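Glutathione-specific gamma-glutamylcyclotransferase (Saccharomyces cerevisiae S288c, PDB 5HWK) cleaves glutathione, and not other gamma-glutamyl peptides, into 5-oxo-L-proline and the dipeptide Cys-Gly, allowing yeast to use glutathione. Local coordinates at residues G34-F39 with K73-Y78; R38-S43 with T58-E63; P53-T58 with A180-V185; V126-N131 with R154-S159. All blocks are in the same frame, centred on the assembly; numbering follows the deposited sequence. Where two conformers were deposited one is given.

In the fold
From the N terminus, the chain first enters 34-39, which overlaps 38-43, so contacts 1 and 2 start from one stretch and share R38 and F39. Contact 2 closes the shorter loop at 58-63, pairing strands of the small antiparallel sheet. Contact 1 closes around it at 73-78, bringing helix 69-78 against strand 35-40. Contact 3 opens inside both loops, at 53-58, and closes only at 180-185. It therefore crosses contacts 1 and 2 and ties strand 54-61 to helix 176-185. Contact 4 is nested within that long loop. It joins strands 119-129 and 154-163 of the six-stranded sheet, its centre about 29 Å from that of contact 3.

Contact 1 (G34-F39 with K73-Y78); sequences GFARRF and KNVNLY
R38 reaches from strand 35-38 to N74, V75 and Y78 on helix 73-78, whose axis passes 10.4 Å from that of the strand and nearly perpendicular to it (88°). At N74, the side-chain oxygen OD1 accepts two bonds from the side-on edge of the guanidinium. The R38 NE bond to N74 OD1 is 2.7 Å long, fairly straight (160°) and lies in the amide carbonyl plane. R38 NH2 adds a more bent bond of 3.0 Å to the same N74 OD1, tilted out of that plane. A weak bond also joins R38 NH2 to the backbone O of N74, at 3.4 Å. V75 follows with an apolar touch, its CG2 4.0 Å from A36 CB, while its carbonyl O receives a bond from a water that R38 NH2 holds at 2.8 Å. At Y78, ring atom CD2 comes obliquely to within 3.8 Å of R38 NH2. The R38 chi2 of -66° bends CD out of the extended line. R38 NH1 bonds R37 O at 2.9 Å. A leucine in place of R38 would probably leave N74 OD1 without either donor and break the water link to V75 O. Y220 adds a cation-pi contact. The partners named here are neutral oxygens and rings, so the arginine's charge is probably spread over dipoles, while its bonds in several directions fix the rotation of the guanidinium.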
loop_
_atom_site.group_PDB
_atom_site.type_symbol
_atom_site.label_atom_id
_atom_site.label_comp_id
_atom_site.label_asym_id
_atom_site.label_seq_id
_atom_site.Cartn_x
_atom_site.Cartn_y
_atom_site.Cartn_z
ATOM N N GLY A 34 1.258 -10.613 -2.609
ATOM C CA GLY A 34 -0.087 -11.013 -2.284
ATOM C C GLY A 34 -1.129 -9.907 -2.329
ATOM O O GLY A 34 -2.307 -10.187 -2.057
ATOM N N PHE A 35 -0.746 -8.658 -2.642
ATOM C CA PHE A 35 -1.650 -7.510 -2.643
ATOM C C PHE A 35 -1.308 -6.644 -3.839
ATOM O O PHE A 35 -0.146 -6.569 -4.258
ATOM C CB PHE A 35 -1.444 -6.675 -1.371
ATOM C CG PHE A 35 -1.851 -7.380 -0.091
ATOM C CD1 PHE A 35 -0.958 -8.197 0.614
ATOM C CD2 PHE A 35 -3.147 -7.231 0.407
ATOM C CE1 PHE A 35 -1.361 -8.837 1.772
ATOM C CE2 PHE A 35 -3.547 -7.890 1.576
ATOM C CZ PHE A 35 -2.660 -8.675 2.255
ATOM N N ALA A 36 -2.318 -5.970 -4.380
ATOM C CA ALA A 36 -2.104 -4.893 -5.333
ATOM C C ALA A 36 -2.485 -3.578 -4.660
ATOM O O ALA A 36 -3.493 -3.505 -3.955
ATOM C CB ALA A 36 -3.053 -5.058 -6.528
ATOM N N ARG A 37 -1.740 -2.514 -4.938
ATOM C CA ARG A 37 -2.057 -1.191 -4.385
ATOM C C ARG A 37 -2.771 -0.360 -5.457
ATOM O O ARG A 37 -2.309 -0.307 -6.600
ATOM C CB ARG A 37 -0.790 -0.461 -3.953
ATOM C CG ARG A 37 -1.005 0.996 -3.543
ATOM C CD ARG A 37 0.251 1.668 -3.029
ATOM N NE ARG A 37 1.326 1.483 -3.973
ATOM C CZ ARG A 37 2.571 1.191 -3.616
ATOM N NH1 ARG A 37 2.943 1.257 -2.326
ATOM N NH2 ARG A 37 3.471 0.868 -4.537
ATOM N N ARG A 38 -3.921 0.218 -5.105
ATOM C CA ARG A 38 -4.685 1.012 -6.061
ATOM C C ARG A 38 -5.191 2.250 -5.344
ATOM O O ARG A 38 -5.482 2.227 -4.148
ATOM C CB ARG A 38 -5.906 0.215 -6.601
ATOM C CG ARG A 38 -5.563 -0.946 -7.551
ATOM C CD ARG A 38 -4.967 -0.416 -8.833
ATOM N NE ARG A 38 -4.658 -1.425 -9.842
ATOM C CZ ARG A 38 -3.495 -2.063 -9.949
ATOM N NH1 ARG A 38 -2.529 -1.875 -9.043
ATOM N NH2 ARG A 38 -3.312 -2.920 -10.954
ATOM N N PHE A 39 -5.382 3.334 -6.110
ATOM C CA PHE A 39 -5.918 4.571 -5.527
ATOM C C PHE A 39 -7.450 4.546 -5.607
ATOM O O PHE A 39 -8.112 5.352 -6.272
ATOM C CB PHE A 39 -5.331 5.801 -6.211
ATOM C CG PHE A 39 -3.999 6.264 -5.652
ATOM C CD1 PHE A 39 -2.960 5.379 -5.438
ATOM C CD2 PHE A 39 -3.792 7.619 -5.393
ATOM C CE1 PHE A 39 -1.736 5.824 -4.954
ATOM C CE2 PHE A 39 -2.592 8.078 -4.953
ATOM C CZ PHE A 39 -1.563 7.191 -4.706
ATOM N N LYS A 73 -8.799 -8.210 -14.415
ATOM C CA LYS A 73 -8.318 -7.600 -15.644
ATOM C C LYS A 73 -7.475 -6.363 -15.368
ATOM O O LYS A 73 -6.468 -6.125 -16.045
ATOM C CB LYS A 73 -9.483 -7.260 -16.546
ATOM C CG LYS A 73 -9.923 -8.514 -17.265
ATOM C CD LYS A 73 -11.146 -8.283 -18.119
ATOM C CE LYS A 73 -11.576 -9.592 -18.788
ATOM N NZ LYS A 73 -10.656 -10.025 -19.880
ATOM N N ASN A 74 -7.835 -5.594 -14.343
ATOM C CA ASN A 74 -7.084 -4.378 -14.044
ATOM C C ASN A 74 -5.702 -4.726 -13.490
ATOM O O ASN A 74 -4.696 -4.109 -13.855
ATOM C CB ASN A 74 -7.868 -3.541 -13.051
ATOM C CG ASN A 74 -7.116 -2.355 -12.617
ATOM O OD1 ASN A 74 -6.193 -2.468 -11.802
ATOM N ND2 ASN A 74 -7.461 -1.200 -13.149
ATOM N N VAL A 75 -5.634 -5.725 -12.611
ATOM C CA VAL A 75 -4.336 -6.158 -12.116
ATOM C C VAL A 75 -3.483 -6.726 -13.238
ATOM O O VAL A 75 -2.288 -6.420 -13.334
ATOM C CB VAL A 75 -4.506 -7.127 -10.942
ATOM C CG1 VAL A 75 -3.169 -7.825 -10.631
ATOM C CG2 VAL A 75 -5.125 -6.401 -9.738
ATOM N N ASN A 76 -4.070 -7.550 -14.115
ATOM C CA ASN A 76 -3.298 -8.086 -15.233
ATOM C C ASN A 76 -2.840 -6.992 -16.193
ATOM O O ASN A 76 -1.779 -7.116 -16.812
ATOM C CB ASN A 76 -4.081 -9.179 -15.969
ATOM C CG ASN A 76 -4.077 -10.495 -15.226
ATOM O OD1 ASN A 76 -3.143 -10.777 -14.465
ATOM N ND2 ASN A 76 -5.117 -11.300 -15.422
ATOM N N LEU A 77 -3.594 -5.896 -16.295
ATOM C CA LEU A 77 -3.216 -4.806 -17.185
ATOM C C LEU A 77 -1.877 -4.195 -16.796
ATOM O O LEU A 77 -1.129 -3.748 -17.671
ATOM C CB LEU A 77 -4.318 -3.740 -17.158
ATOM C CG LEU A 77 -4.222 -2.555 -18.115
ATOM C CD1 LEU A 77 -4.005 -3.047 -19.545
ATOM C CD2 LEU A 77 -5.478 -1.679 -18.013
ATOM N N TYR A 78 -1.545 -4.180 -15.498
ATOM C CA TYR A 78 -0.340 -3.516 -15.022
ATOM C C TYR A 78 0.693 -4.446 -14.417
ATOM O O TYR A 78 1.720 -3.966 -13.933
ATOM C CB TYR A 78 -0.686 -2.393 -14.032
ATOM C CG TYR A 78 -1.590 -1.356 -14.655
ATOM C CD1 TYR A 78 -1.080 -0.441 -15.560
ATOM C CD2 TYR A 78 -2.951 -1.271 -14.335
ATOM C CE1 TYR A 78 -1.902 0.521 -16.149
ATOM C CE2 TYR A 78 -3.770 -0.309 -14.918
ATOM C CZ TYR A 78 -3.242 0.567 -15.828
ATOM O OH TYR A 78 -4.058 1.508 -16.394
HETATM O O HOH W 1 -1.149 -4.707 -11.330
#

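Contact 2 (R38-S43 with T58-E63); sequences RFWQSS and TLIPYE. With PO4 (phosphate ion), chain D.
R38 and T58 form an antiparallel hydrogen-bonded pair, T58 N to R38 O at 2.9 Å (168°) and R38 N to T58 O at 3.0 Å (162°). Beside this pair, I60 CD1 lies 3.5 Å from W40 CE3, the side chains crossing at about a right angle. The same methyl touches the arginine stem, I60 CD1 to R38 CG being 3.8 Å. R38 CB in turn lies over one face of the indole, offset toward its rim. The I60 chi2 of 149° lies off a staggered value, consistent with tight packing of that methyl. T58 turns CG2 toward R38 O, 3.7 Å away, and its CB meets Q41 CB at 4.1 Å; T58 OG1 is bonded to G163 O and Q41 OE1 to N167. S43 OG bonds phosphate O3 at 2.6 Å, an ion probably from crystallisation. F39 centres an inverse gamma turn, and the backbone pairing resumes with Q41 to V56 and S43 to G54, one residue out of step. This is an antiparallel ladder interrupted at a corner, leading into the hairpin of strands 42-43 and 54-61, the side chain of T58 about 4 Å from that of Y13, a substrate-binding residue by similarity.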
loop_
_atom_site.group_PDB
_atom_site.type_symbol
_atom_site.label_atom_id
_atom_site.label_comp_id
_atom_site.label_asym_id
_atom_site.label_seq_id
_atom_site.Cartn_x
_atom_site.Cartn_y
_atom_site.Cartn_z
ATOM N N ARG A 38 -3.921 0.218 -5.105
ATOM C CA ARG A 38 -4.685 1.012 -6.061
ATOM C C ARG A 38 -5.191 2.250 -5.344
ATOM O O ARG A 38 -5.482 2.227 -4.148
ATOM C CB ARG A 38 -5.906 0.215 -6.601
ATOM C CG ARG A 38 -5.563 -0.946 -7.551
ATOM C CD ARG A 38 -4.967 -0.416 -8.833
ATOM N NE ARG A 38 -4.658 -1.425 -9.842
ATOM C CZ ARG A 38 -3.495 -2.063 -9.949
ATOM N NH1 ARG A 38 -2.529 -1.875 -9.043
ATOM N NH2 ARG A 38 -3.312 -2.920 -10.954
ATOM N N PHE A 39 -5.382 3.334 -6.110
ATOM C CA PHE A 39 -5.918 4.571 -5.527
ATOM C C PHE A 39 -7.450 4.546 -5.607
ATOM O O PHE A 39 -8.112 5.352 -6.272
ATOM C CB PHE A 39 -5.331 5.801 -6.211
ATOM C CG PHE A 39 -3.999 6.264 -5.652
ATOM C CD1 PHE A 39 -2.960 5.379 -5.438
ATOM C CD2 PHE A 39 -3.792 7.619 -5.393
ATOM C CE1 PHE A 39 -1.736 5.824 -4.954
ATOM C CE2 PHE A 39 -2.592 8.078 -4.953
ATOM C CZ PHE A 39 -1.563 7.191 -4.706
ATOM N N TRP A 40 -8.009 3.523 -4.947
ATOM C CA TRP A 40 -9.425 3.178 -4.959
ATOM C C TRP A 40 -10.115 3.447 -3.636
ATOM O O TRP A 40 -11.198 2.889 -3.383
ATOM C CB TRP A 40 -9.618 1.742 -5.411
ATOM C CG TRP A 40 -9.258 1.510 -6.836
ATOM C CD1 TRP A 40 -8.907 2.457 -7.780
ATOM C CD2 TRP A 40 -9.294 0.258 -7.514
ATOM N NE1 TRP A 40 -8.675 1.838 -8.987
ATOM C CE2 TRP A 40 -8.908 0.489 -8.852
ATOM C CE3 TRP A 40 -9.565 -1.051 -7.105
ATOM C CZ2 TRP A 40 -8.792 -0.543 -9.784
ATOM C CZ3 TRP A 40 -9.453 -2.079 -8.043
ATOM C CH2 TRP A 40 -9.077 -1.812 -9.360
ATOM N N GLN A 41 -9.531 4.303 -2.795
ATOM C CA GLN A 41 -10.125 4.731 -1.546
ATOM C C GLN A 41 -10.357 6.239 -1.633
ATOM O O GLN A 41 -9.486 6.984 -2.080
ATOM C CB GLN A 41 -9.208 4.360 -0.388
ATOM C CG GLN A 41 -9.750 4.713 0.970
ATOM C CD GLN A 41 -10.707 3.642 1.490
ATOM O OE1 GLN A 41 -11.122 2.738 0.751
ATOM N NE2 GLN A 41 -11.030 3.715 2.774
ATOM N N SER A 42 -11.562 6.698 -1.328
ATOM C CA SER A 42 -11.759 8.147 -1.360
ATOM C C SER A 42 -11.278 8.808 -0.065
ATOM O O SER A 42 -11.216 8.167 0.984
ATOM C CB SER A 42 -13.221 8.453 -1.569
ATOM O OG SER A 42 -13.894 7.961 -0.473
ATOM N N SER A 43 -10.837 10.075 -0.174
ATOM C CA SER A 43 -10.431 10.863 0.974
ATOM C C SER A 43 -11.339 12.088 1.043
ATOM O O SER A 43 -11.453 12.857 0.066
ATOM C CB SER A 43 -8.991 11.304 0.830
ATOM O OG SER A 43 -8.694 12.241 1.845
ATOM N N THR A 58 -5.157 2.156 -1.249
ATOM C CA THR A 58 -5.537 0.982 -0.450
ATOM C C THR A 58 -4.865 -0.224 -1.067
ATOM O O THR A 58 -4.327 -0.159 -2.148
ATOM C CB THR A 58 -7.080 0.889 -0.346
ATOM O OG1 THR A 58 -7.401 -0.175 0.544
ATOM C CG2 THR A 58 -7.723 0.599 -1.674
ATOM N N LEU A 59 -4.863 -1.349 -0.341
ATOM C CA LEU A 59 -4.306 -2.592 -0.854
ATOM C C LEU A 59 -5.459 -3.554 -1.050
ATOM O O LEU A 59 -6.367 -3.621 -0.218
ATOM C CB LEU A 59 -3.430 -3.250 0.198
ATOM C CG LEU A 59 -2.056 -2.742 0.411
ATOM C CD1 LEU A 59 -1.363 -3.711 1.438
ATOM C CD2 LEU A 59 -1.292 -2.670 -0.890
ATOM N N ILE A 60 -5.419 -4.315 -2.128
ATOM C CA ILE A 60 -6.451 -5.299 -2.392
ATOM C C ILE A 60 -5.790 -6.668 -2.394
ATOM O O ILE A 60 -4.813 -6.893 -3.123
ATOM C CB ILE A 60 -7.141 -5.012 -3.725
ATOM C CG1 ILE A 60 -7.563 -3.550 -3.712
ATOM C CG2 ILE A 60 -8.300 -5.951 -3.886
ATOM C CD1 ILE A 60 -7.533 -3.009 -5.019
ATOM N N PRO A 61 -6.253 -7.600 -1.573
ATOM C CA PRO A 61 -5.610 -8.911 -1.536
ATOM C C PRO A 61 -5.969 -9.739 -2.747
ATOM O O PRO A 61 -7.041 -9.595 -3.344
ATOM C CB PRO A 61 -6.172 -9.563 -0.273
ATOM C CG PRO A 61 -7.466 -8.908 -0.082
ATOM C CD PRO A 61 -7.297 -7.471 -0.540
ATOM N N TYR A 62 -5.062 -10.673 -3.040
ATOM C CA TYR A 62 -5.238 -11.610 -4.150
ATOM C C TYR A 62 -6.622 -12.263 -4.125
ATOM O O TYR A 62 -7.292 -12.364 -5.156
ATOM C CB TYR A 62 -4.154 -12.698 -4.081
ATOM C CG TYR A 62 -4.299 -13.789 -5.109
ATOM C CD1 TYR A 62 -3.836 -13.624 -6.411
ATOM C CD2 TYR A 62 -4.895 -14.987 -4.775
ATOM C CE1 TYR A 62 -3.975 -14.604 -7.357
ATOM C CE2 TYR A 62 -5.045 -15.989 -5.713
ATOM C CZ TYR A 62 -4.575 -15.808 -6.999
ATOM O OH TYR A 62 -4.712 -16.842 -7.908
ATOM N N GLU A 63 -7.062 -12.729 -2.950
ATOM C CA GLU A 63 -8.321 -13.465 -2.885
ATOM C C GLU A 63 -9.515 -12.593 -3.266
ATOM O O GLU A 63 -10.520 -13.104 -3.777
ATOM C CB GLU A 63 -8.508 -14.084 -1.502
HETATM P P PO4 D . -9.939 10.501 4.666
HETATM O O1 PO4 D . -11.385 10.438 4.185
HETATM O O2 PO4 D . -9.838 10.058 6.109
HETATM O O3 PO4 D . -9.335 11.884 4.379
HETATM O O4 PO4 D . -9.121 9.489 3.790
#

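Contact 3 (P53-T58 with A180-V185); sequences PGRVAT and AKVIAV
P53 and V182 meet beside a shared polar atom: S186 OG lies within hydrogen-bonding distance of the carbonyl O of both, which must share or alternate for its one proton, and P53 O also lies 3.4 Å from V182 CG1. The valine uses that same methyl twice more, with V182 CG1 4.0 Å from G54 CA and 3.8 Å from R55 CG. Its other methyl, V182 CG2, rests over one face of the R55 guanidinium, 3.9 Å above the plane and offset toward the rim. The two side chains cross at about a right angle, consistent with the chi2 bend of R55 (-77°), which turns CD aside. R55 NH1 donates to G54 O at 3.2 Å; the acceptor lies near the guanidinium plane, while the donor stands above the carbonyl plane. R55 NE forms a salt bridge with E174, which probably balances the buried charge. Nearer the backbone, R55 CB packs on I183 CG1 at 3.9 Å. An alanine at R55 would keep this last touch but would probably leave E174 without its mate and open a gap beside V182. The strand and helix axes approach to 7.3 Å at 107°, so helix 180-185 runs across strand 54-58. On the helix's other flanks, I183 touches F39 of strand 35-40, and A180 packs on T227 and V228 of helix 219-232. On the strand side, R55 reaches S42 of strand 42-43.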
loop_
_atom_site.group_PDB
_atom_site.type_symbol
_atom_site.label_atom_id
_atom_site.label_comp_id
_atom_site.label_asym_id
_atom_site.label_seq_id
_atom_site.Cartn_x
_atom_site.Cartn_y
_atom_site.Cartn_z
ATOM N N PRO A 53 -14.574 14.375 -3.000
ATOM C CA PRO A 53 -13.530 13.526 -2.419
ATOM C C PRO A 53 -12.327 13.373 -3.330
ATOM O O PRO A 53 -12.398 13.458 -4.561
ATOM C CB PRO A 53 -14.236 12.180 -2.249
ATOM C CG PRO A 53 -15.765 12.538 -2.163
ATOM C CD PRO A 53 -15.879 13.687 -3.160
ATOM N N GLY A 54 -11.202 13.096 -2.707
ATOM C CA GLY A 54 -10.005 12.736 -3.435
ATOM C C GLY A 54 -9.826 11.218 -3.530
ATOM O O GLY A 54 -10.731 10.436 -3.226
ATOM N N ARG A 55 -8.621 10.803 -3.898
ATOM C CA ARG A 55 -8.268 9.403 -4.074
ATOM C C ARG A 55 -6.961 9.118 -3.368
ATOM O O ARG A 55 -5.938 9.757 -3.649
ATOM C CB ARG A 55 -8.118 8.986 -5.531
ATOM C CG ARG A 55 -9.325 9.176 -6.352
ATOM C CD ARG A 55 -10.296 8.046 -6.037
ATOM N NE ARG A 55 -11.483 8.046 -6.907
ATOM C CZ ARG A 55 -12.584 8.697 -6.597
ATOM N NH1 ARG A 55 -12.682 9.426 -5.505
ATOM N NH2 ARG A 55 -13.623 8.615 -7.412
ATOM N N VAL A 56 -6.953 8.091 -2.503
ATOM C CA VAL A 56 -5.757 7.711 -1.757
ATOM C C VAL A 56 -5.612 6.194 -1.850
ATOM O O VAL A 56 -6.443 5.506 -2.434
ATOM C CB VAL A 56 -5.826 8.233 -0.304
ATOM C CG1 VAL A 56 -5.717 9.757 -0.284
ATOM C CG2 VAL A 56 -7.062 7.755 0.408
ATOM N N ALA A 57 -4.488 5.690 -1.339
ATOM C CA ALA A 57 -4.118 4.300 -1.609
ATOM C C ALA A 57 -4.810 3.300 -0.685
ATOM O O ALA A 57 -4.974 3.539 0.520
ATOM C CB ALA A 57 -2.614 4.144 -1.432
ATOM N N THR A 58 -5.157 2.156 -1.249
ATOM C CA THR A 58 -5.537 0.982 -0.450
ATOM C C THR A 58 -4.865 -0.224 -1.067
ATOM O O THR A 58 -4.327 -0.159 -2.148
ATOM C CB THR A 58 -7.080 0.889 -0.346
ATOM O OG1 THR A 58 -7.401 -0.175 0.544
ATOM C CG2 THR A 58 -7.723 0.599 -1.674
ATOM N N ALA A 180 -7.382 9.514 -12.324
ATOM C CA ALA A 180 -6.529 10.669 -12.594
ATOM C C ALA A 180 -7.318 11.969 -12.686
ATOM O O ALA A 180 -6.841 13.025 -12.221
ATOM C CB ALA A 180 -5.725 10.436 -13.862
ATOM N N LYS A 181 -8.512 11.920 -13.281
ATOM C CA LYS A 181 -9.347 13.118 -13.381
ATOM C C LYS A 181 -9.656 13.647 -11.991
ATOM O O LYS A 181 -9.666 14.856 -11.760
ATOM C CB LYS A 181 -10.652 12.785 -14.112
ATOM C CG LYS A 181 -10.486 12.691 -15.604
ATOM N N VAL A 182 -9.912 12.756 -11.040
ATOM C CA VAL A 182 -10.133 13.206 -9.662
ATOM C C VAL A 182 -8.842 13.734 -9.028
ATOM O O VAL A 182 -8.812 14.838 -8.450
ATOM C CB VAL A 182 -10.740 12.064 -8.830
ATOM C CG1 VAL A 182 -10.847 12.522 -7.389
ATOM C CG2 VAL A 182 -12.106 11.638 -9.437
ATOM N N ILE A 183 -7.752 12.976 -9.135
ATOM C CA ILE A 183 -6.526 13.396 -8.465
ATOM C C ILE A 183 -6.073 14.766 -8.957
ATOM O O ILE A 183 -5.569 15.580 -8.173
ATOM C CB ILE A 183 -5.424 12.337 -8.623
ATOM C CG1 ILE A 183 -5.833 11.073 -7.846
ATOM C CG2 ILE A 183 -4.071 12.870 -8.072
ATOM C CD1 ILE A 183 -4.836 9.981 -8.093
ATOM N N ALA A 184 -6.298 15.065 -10.228
ATOM C CA ALA A 184 -5.762 16.284 -10.813
ATOM C C ALA A 184 -6.466 17.524 -10.289
ATOM O O ALA A 184 -5.904 18.614 -10.388
ATOM C CB ALA A 184 -5.951 16.214 -12.320
ATOM N N VAL A 185 -7.689 17.403 -9.773
ATOM C CA VAL A 185 -8.453 18.572 -9.313
ATOM C C VAL A 185 -8.673 18.635 -7.808
ATOM O O VAL A 185 -9.078 19.688 -7.297
ATOM C CB VAL A 185 -9.801 18.709 -10.055
ATOM C CG1 VAL A 185 -9.557 18.867 -11.564
ATOM C CG2 VAL A 185 -10.746 17.564 -9.677
#

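Contact 4 (V126-N131 with R154-S159); sequences VHLETN and RVLLTS
V126 and L156 satisfy each other's backbone polar groups as an antiparallel hydrogen-bonded pair. V126 N donates to L156 O at 2.8 Å (165°), and L156 N returns a bond to V126 O, also 2.8 Å (171°). V126 O has a further, softer neighbour in V155 CA at 3.3 Å, a CA-H...O contact. One step on, direct pairing gives way to water: L128 N donates to a water 2.9 Å away, and that water donates to R154 O at 2.7 Å. Here the strand of V126 is leaving that of L156, and the backbone of H127 and E129 bonds instead to H33 and I31 of strand 26-33. The segments are thus neighbouring strands of the six-stranded antiparallel sheet, where 119-129 lies between 26-33 and 154-163, while the backbone of V155 bonds to R147 of the edge strand 147-148.

R154 O has H127 CD2 as another neighbour, obliquely at 3.6 Å. The imidazole is anchored by H127 ND1, bonded to D88 OD1, and its ring stacks on that of H33. T158 OG1 is bonded to V124 O, and the methyl T158 CG2 packs on V126 CG1 at 3.6 Å, the side chains crossing at about a right angle. V126 CG1 sits between the backbone N and carbonyl carbon (chi1 64°), which places it on this side. L128 CD1 meets L156 CD2 at 3.8 Å, both leucines buried, and L156 also touches W9 and L142.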
loop_
_atom_site.group_PDB
_atom_site.type_symbol
_atom_site.label_atom_id
_atom_site.label_comp_id
_atom_site.label_asym_id
_atom_site.label_seq_id
_atom_site.Cartn_x
_atom_site.Cartn_y
_atom_site.Cartn_z
ATOM N N VAL A 126 2.655 -12.328 5.656
ATOM C CA VAL A 126 3.021 -11.874 4.323
ATOM C C VAL A 126 4.413 -12.336 3.909
ATOM O O VAL A 126 5.351 -12.365 4.715
ATOM C CB VAL A 126 2.870 -10.344 4.184
ATOM C CG1 VAL A 126 3.813 -9.615 5.080
ATOM C CG2 VAL A 126 3.054 -9.940 2.757
ATOM N N HIS A 127 4.530 -12.728 2.644
ATOM C CA HIS A 127 5.813 -13.010 2.015
ATOM C C HIS A 127 6.445 -11.702 1.532
ATOM O O HIS A 127 5.897 -11.019 0.651
ATOM C CB HIS A 127 5.628 -13.968 0.844
ATOM C CG HIS A 127 6.893 -14.255 0.101
ATOM N ND1 HIS A 127 6.927 -14.471 -1.260
ATOM C CD2 HIS A 127 8.173 -14.353 0.532
ATOM C CE1 HIS A 127 8.175 -14.691 -1.636
ATOM N NE2 HIS A 127 8.952 -14.629 -0.567
ATOM N N LEU A 128 7.626 -11.389 2.070
ATOM C CA LEU A 128 8.355 -10.161 1.789
ATOM C C LEU A 128 9.706 -10.487 1.176
ATOM O O LEU A 128 10.330 -11.499 1.517
ATOM C CB LEU A 128 8.604 -9.381 3.061
ATOM C CG LEU A 128 7.353 -8.938 3.809
ATOM C CD1 LEU A 128 7.731 -8.182 5.054
ATOM C CD2 LEU A 128 6.453 -8.083 2.913
ATOM N N GLU A 129 10.181 -9.605 0.309
ATOM C CA GLU A 129 11.565 -9.605 -0.129
ATOM C C GLU A 129 12.103 -8.193 0.045
ATOM O O GLU A 129 11.344 -7.222 0.100
ATOM C CB GLU A 129 11.718 -9.962 -1.613
ATOM C CG GLU A 129 11.175 -11.301 -2.064
ATOM C CD GLU A 129 11.021 -11.349 -3.575
ATOM O OE1 GLU A 129 9.966 -10.901 -4.095
ATOM O OE2 GLU A 129 11.968 -11.806 -4.248
ATOM N N THR A 130 13.427 -8.085 0.092
ATOM C CA THR A 130 14.073 -6.796 0.249
ATOM C C THR A 130 15.378 -6.769 -0.539
ATOM O O THR A 130 15.750 -7.738 -1.210
ATOM C CB THR A 130 14.263 -6.454 1.728
ATOM O OG1 THR A 130 14.706 -5.095 1.843
ATOM C CG2 THR A 130 15.284 -7.373 2.341
ATOM N N ASN A 131 16.079 -5.640 -0.462
ATOM C CA ASN A 131 17.321 -5.488 -1.203
ATOM C C ASN A 131 18.478 -6.153 -0.464
ATOM O O ASN A 131 18.339 -6.643 0.659
ATOM C CB ASN A 131 17.612 -4.015 -1.526
ATOM C CG ASN A 131 17.640 -3.118 -0.290
ATOM O OD1 ASN A 131 18.008 -3.544 0.806
ATOM N ND2 ASN A 131 17.262 -1.852 -0.475
ATOM N N ARG A 154 9.091 -18.408 3.642
ATOM C CA ARG A 154 9.046 -17.753 4.936
ATOM C C ARG A 154 8.143 -16.534 4.865
ATOM O O ARG A 154 8.166 -15.773 3.892
ATOM C CB ARG A 154 10.454 -17.339 5.346
ATOM C CG ARG A 154 11.414 -18.515 5.369
ATOM C CD ARG A 154 12.655 -18.193 6.159
ATOM N NE ARG A 154 13.539 -17.315 5.409
ATOM C CZ ARG A 154 14.576 -16.672 5.939
ATOM N NH1 ARG A 154 14.851 -16.803 7.231
ATOM N NH2 ARG A 154 15.329 -15.889 5.178
ATOM N N VAL A 155 7.309 -16.363 5.885
ATOM C CA VAL A 155 6.387 -15.232 5.912
ATOM C C VAL A 155 6.501 -14.536 7.263
ATOM O O VAL A 155 6.938 -15.133 8.263
ATOM C CB VAL A 155 4.936 -15.634 5.606
ATOM C CG1 VAL A 155 4.824 -16.154 4.187
ATOM C CG2 VAL A 155 4.445 -16.657 6.632
ATOM N N LEU A 156 6.145 -13.243 7.266
ATOM C CA LEU A 156 6.191 -12.380 8.442
ATOM C C LEU A 156 4.757 -12.058 8.853
ATOM O O LEU A 156 3.955 -11.623 8.001
ATOM C CB LEU A 156 6.977 -11.094 8.113
ATOM C CG LEU A 156 7.324 -10.182 9.281
ATOM C CD1 LEU A 156 8.301 -10.897 10.247
ATOM C CD2 LEU A 156 7.931 -8.855 8.795
ATOM N N LEU A 157 4.423 -12.226 10.144
ATOM C CA LEU A 157 3.148 -11.745 10.692
ATOM C C LEU A 157 3.205 -10.215 10.830
ATOM O O LEU A 157 4.095 -9.675 11.508
ATOM C CB LEU A 157 2.808 -12.413 12.028
ATOM C CG LEU A 157 1.549 -11.863 12.708
ATOM C CD1 LEU A 157 0.295 -12.125 11.859
ATOM C CD2 LEU A 157 1.358 -12.408 14.116
ATOM N N THR A 158 2.278 -9.519 10.158
ATOM C CA THR A 158 2.293 -8.057 10.093
ATOM C C THR A 158 0.891 -7.507 10.300
ATOM O O THR A 158 -0.105 -8.161 10.015
ATOM C CB THR A 158 2.793 -7.533 8.722
ATOM O OG1 THR A 158 1.854 -7.872 7.681
ATOM C CG2 THR A 158 4.140 -8.061 8.359
ATOM N N SER A 159 0.829 -6.276 10.781
ATOM C CA SER A 159 -0.400 -5.506 10.827
ATOM C C SER A 159 -0.403 -4.532 9.666
ATOM O O SER A 159 0.648 -4.063 9.243
ATOM C CB SER A 159 -0.492 -4.722 12.139
ATOM O OG SER A 159 -0.687 -5.624 13.228
HETATM O O HOH W 2 9.065 -13.218 3.806
#